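Local coordinates for protein putative transcriptional regulator (Salmonella typhimurium, PDB 1YYV) that probably binds DNA and regulates transcription as a member of the HxlR-like winged helix-turn-helix family, its precise role being unknown, at residues 39-44 with 93-98. Numbering follows the deposited sequence.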
ATOM      1  N   LEU A  39       5.550   5.948   5.794  1.00 43.71           N
ATOM      2  CA  LEU A  39       6.048   7.152   6.400  1.00 43.45           C
ATOM      3  C   LEU A  39       7.552   7.167   6.299  1.00 42.92           C
ATOM      4  O   LEU A  39       8.123   8.189   5.963  1.00 43.22           O
ATOM      5  CB  LEU A  39       5.606   7.230   7.872  1.00 44.02           C
ATOM      6  CG  LEU A  39       4.095   7.285   8.121  1.00 43.62           C
ATOM      7  CD1 LEU A  39       3.813   7.556   9.604  1.00 44.34           C
ATOM      8  CD2 LEU A  39       3.475   8.359   7.222  1.00 44.43           C
ATOM      9  N   ILE A  40       8.190   6.027   6.567  1.00 42.74           N
ATOM     10  CA  ILE A  40       9.620   5.884   6.317  1.00 42.81           C
ATOM     11  C   ILE A  40       9.985   6.216   4.880  1.00 42.94           C
ATOM     12  O   ILE A  40      10.896   7.001   4.636  1.00 45.26           O
ATOM     13  CB  ILE A  40      10.145   4.470   6.654  1.00 43.08           C
ATOM     14  CG1 ILE A  40       9.989   4.187   8.150  1.00 41.03           C
ATOM     15  CG2 ILE A  40      11.603   4.302   6.108  1.00 39.10           C
ATOM     16  CD1 ILE A  40      10.061   2.739   8.492  1.00 38.73           C
ATOM     17  N   LEU A  41       9.271   5.643   3.928  1.00 42.85           N
ATOM     18  CA  LEU A  41       9.588   5.852   2.521  1.00 42.59           C
ATOM     19  C   LEU A  41       9.340   7.269   2.026  1.00 42.93           C
ATOM     20  O   LEU A  41      10.030   7.737   1.110  1.00 43.15           O
ATOM     21  CB  LEU A  41       8.831   4.846   1.640  1.00 41.83           C
ATOM     22  CG  LEU A  41       9.340   3.413   1.713  1.00 40.72           C
ATOM     23  CD1 LEU A  41       8.435   2.520   0.915  1.00 39.09           C
ATOM     24  CD2 LEU A  41      10.832   3.233   1.244  1.00 37.92           C
ATOM     25  N   VAL A  42       8.363   7.958   2.609  1.00 43.56           N
ATOM     26  CA  VAL A  42       8.076   9.337   2.207  1.00 44.40           C
ATOM     27  C   VAL A  42       9.109  10.251   2.849  1.00 44.79           C
ATOM     28  O   VAL A  42       9.687  11.099   2.156  1.00 45.33           O
ATOM     29  CB  VAL A  42       6.636   9.792   2.584  1.00 45.66           C
ATOM     30  CG1 VAL A  42       6.514  11.334   2.525  1.00 46.23           C
ATOM     31  CG2 VAL A  42       5.583   9.123   1.693  1.00 44.42           C
ATOM     32  N   ALA A  43       9.397  10.033   4.138  1.00 43.99           N
ATOM     33  CA  ALA A  43      10.400  10.834   4.850  1.00 44.83           C
ATOM     34  C   ALA A  43      11.829  10.799   4.241  1.00 45.23           C
ATOM     35  O   ALA A  43      12.470  11.818   4.118  1.00 45.03           O
ATOM     36  CB  ALA A  43      10.434  10.461   6.347  1.00 44.43           C
ATOM     37  N   LEU A  44      12.325   9.624   3.867  1.00 46.01           N
ATOM     38  CA  LEU A  44      13.676   9.534   3.311  1.00 46.04           C
ATOM     39  C   LEU A  44      13.887  10.194   1.929  1.00 47.31           C
ATOM     40  O   LEU A  44      15.038  10.315   1.452  1.00 48.06           O
ATOM     41  CB  LEU A  44      14.123   8.082   3.290  1.00 44.83           C
ATOM     42  CG  LEU A  44      14.191   7.471   4.681  1.00 45.08           C
ATOM     43  CD1 LEU A  44      14.526   5.990   4.570  1.00 43.96           C
ATOM     44  CD2 LEU A  44      15.197   8.225   5.594  1.00 41.13           C
ATOM     45  N   TYR A  93      19.750   6.128   7.982  1.00 42.85           N
ATOM     46  CA  TYR A  93      18.984   5.478   6.901  1.00 41.31           C
ATOM     47  C   TYR A  93      18.831   6.394   5.714  1.00 41.19           C
ATOM     48  O   TYR A  93      18.482   7.553   5.858  1.00 40.83           O
ATOM     49  CB  TYR A  93      17.562   5.092   7.400  1.00 41.08           C
ATOM     50  CG  TYR A  93      17.614   4.118   8.545  1.00 39.59           C
ATOM     51  CD1 TYR A  93      17.786   2.757   8.306  1.00 42.18           C
ATOM     52  CD2 TYR A  93      17.583   4.556   9.855  1.00 39.08           C
ATOM     53  CE1 TYR A  93      17.894   1.854   9.356  1.00 41.75           C
ATOM     54  CE2 TYR A  93      17.685   3.662  10.917  1.00 40.26           C
ATOM     55  CZ  TYR A  93      17.840   2.313  10.655  1.00 40.94           C
ATOM     56  OH  TYR A  93      17.931   1.398  11.674  1.00 39.87           O
ATOM     57  N   SER A  94      19.056   5.855   4.526  1.00 41.83           N
ATOM     58  CA  SER A  94      18.663   6.520   3.298  1.00 42.80           C
ATOM     59  C   SER A  94      18.144   5.472   2.302  1.00 43.35           C
ATOM     60  O   SER A  94      18.299   4.256   2.523  1.00 43.32           O
ATOM     61  CB  SER A  94      19.845   7.279   2.687  1.00 43.04           C
ATOM     62  OG  SER A  94      20.957   6.406   2.529  1.00 43.22           O
ATOM     63  N   LEU A  95      17.570   5.963   1.203  1.00 43.03           N
ATOM     64  CA  LEU A  95      17.074   5.129   0.120  1.00 43.46           C
ATOM     65  C   LEU A  95      18.170   4.706  -0.853  1.00 43.66           C
ATOM     66  O   LEU A  95      19.022   5.503  -1.240  1.00 43.50           O
ATOM     67  CB  LEU A  95      15.989   5.857  -0.690  1.00 43.00           C
ATOM     68  CG  LEU A  95      14.750   6.347   0.031  1.00 42.15           C
ATOM     69  CD1 LEU A  95      14.106   7.379  -0.816  1.00 41.83           C
ATOM     70  CD2 LEU A  95      13.791   5.199   0.353  1.00 41.09           C
ATOM     71  N   THR A  96      18.112   3.444  -1.243  1.00 44.14           N
ATOM     72  CA  THR A  96      18.874   2.943  -2.352  1.00 44.96           C
ATOM     73  C   THR A  96      18.202   3.441  -3.648  1.00 46.17           C
ATOM     74  O   THR A  96      17.074   3.975  -3.598  1.00 47.08           O
ATOM     75  CB  THR A  96      18.913   1.412  -2.292  1.00 44.73           C
ATOM     76  OG1 THR A  96      17.580   0.906  -2.467  1.00 44.59           O
ATOM     77  CG2 THR A  96      19.486   0.940  -0.933  1.00 43.33           C
ATOM     78  N   PRO A  97      18.888   3.317  -4.807  1.00 46.34           N
ATOM     79  CA  PRO A  97      18.177   3.547  -6.095  1.00 46.31           C
ATOM     80  C   PRO A  97      16.890   2.746  -6.260  1.00 45.68           C
ATOM     81  O   PRO A  97      15.883   3.290  -6.709  1.00 46.52           O
ATOM     82  CB  PRO A  97      19.213   3.132  -7.156  1.00 46.10           C
ATOM     83  CG  PRO A  97      20.531   3.427  -6.469  1.00 46.14           C
ATOM     84  CD  PRO A  97      20.317   3.010  -5.018  1.00 46.02           C
ATOM     85  N   LEU A  98      16.910   1.462  -5.903  1.00 44.97           N
ATOM     86  CA  LEU A  98      15.678   0.654  -5.889  1.00 43.00           C
ATOM     87  C   LEU A  98      14.614   1.236  -4.941  1.00 42.65           C
ATOM     88  O   LEU A  98      13.402   1.255  -5.246  1.00 43.31           O
ATOM     89  CB  LEU A  98      15.993  -0.817  -5.538  1.00 42.93           C
ATOM     90  CG  LEU A  98      14.875  -1.831  -5.831  1.00 42.09           C
ATOM     91  CD1 LEU A  98      14.678  -2.014  -7.358  1.00 38.44           C
ATOM     92  CD2 LEU A  98      15.126  -3.175  -5.140  1.00 41.37           C
TER
HETATM   93  O   HOH W   1      17.124   8.627   1.295  1.00 44.48           O
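Two backbone carbonyl groups supply the flat surfaces here. Leu44 CD2 lies to one side of the Tyr93 peptide plane, beyond the carbonyl oxygen and 3.4 Å from Tyr93 O, while the edges of the strand are taken up by backbone pairing, Tyr93 with His49 and Ser94 with Asn80. The Leu44 carbonyl is covered in turn: Leu95 CD1 lies over its C=O bond, 3.8 Å from Leu44 O and 3.9 Å from Leu44 C. The phenol ring of Tyr93 leads away from the helix, so Leu44 CD1 meets this side chain at its root, 4.2 Å from Tyr93 CB. The side chains of Leu44 and Leu95 point at each other. In each, CG is anti to the carbonyl carbon (chi1 -62° and -58°), which places it beside its own backbone N. Leu95 CG packs 3.7 Å from Leu44 CB, at the base of that side chain. The other Leu95 methyl, CD2, reaches one helical turn back to Leu41 CD2, also at 3.7 Å; these two side chains cross roughly at right angles, methyl to methyl. A single water supplies the polar link, donating to Leu44 O and accepting from Leu95 N, both at 2.7 Å. With an angle of about 138° at the water, it spans Leu44 O and Leu95 N, which at 5.0 Å are too far apart for a direct hydrogen bond. Thus the C-terminal end of helix 35-43 is seated on strand 90-95, the returning strand of the hairpin that forms the wing. Leu54 of helix 51-55 and Leu79 of strand 79-84 also touch Leu44, Leu70 of helix 66-76 touches Tyr93, and the hydroxyl OG of Ser103 is hydrogen-bonded to Leu41 O, while Phe19 of the second subunit packs against Val42 and Ala43.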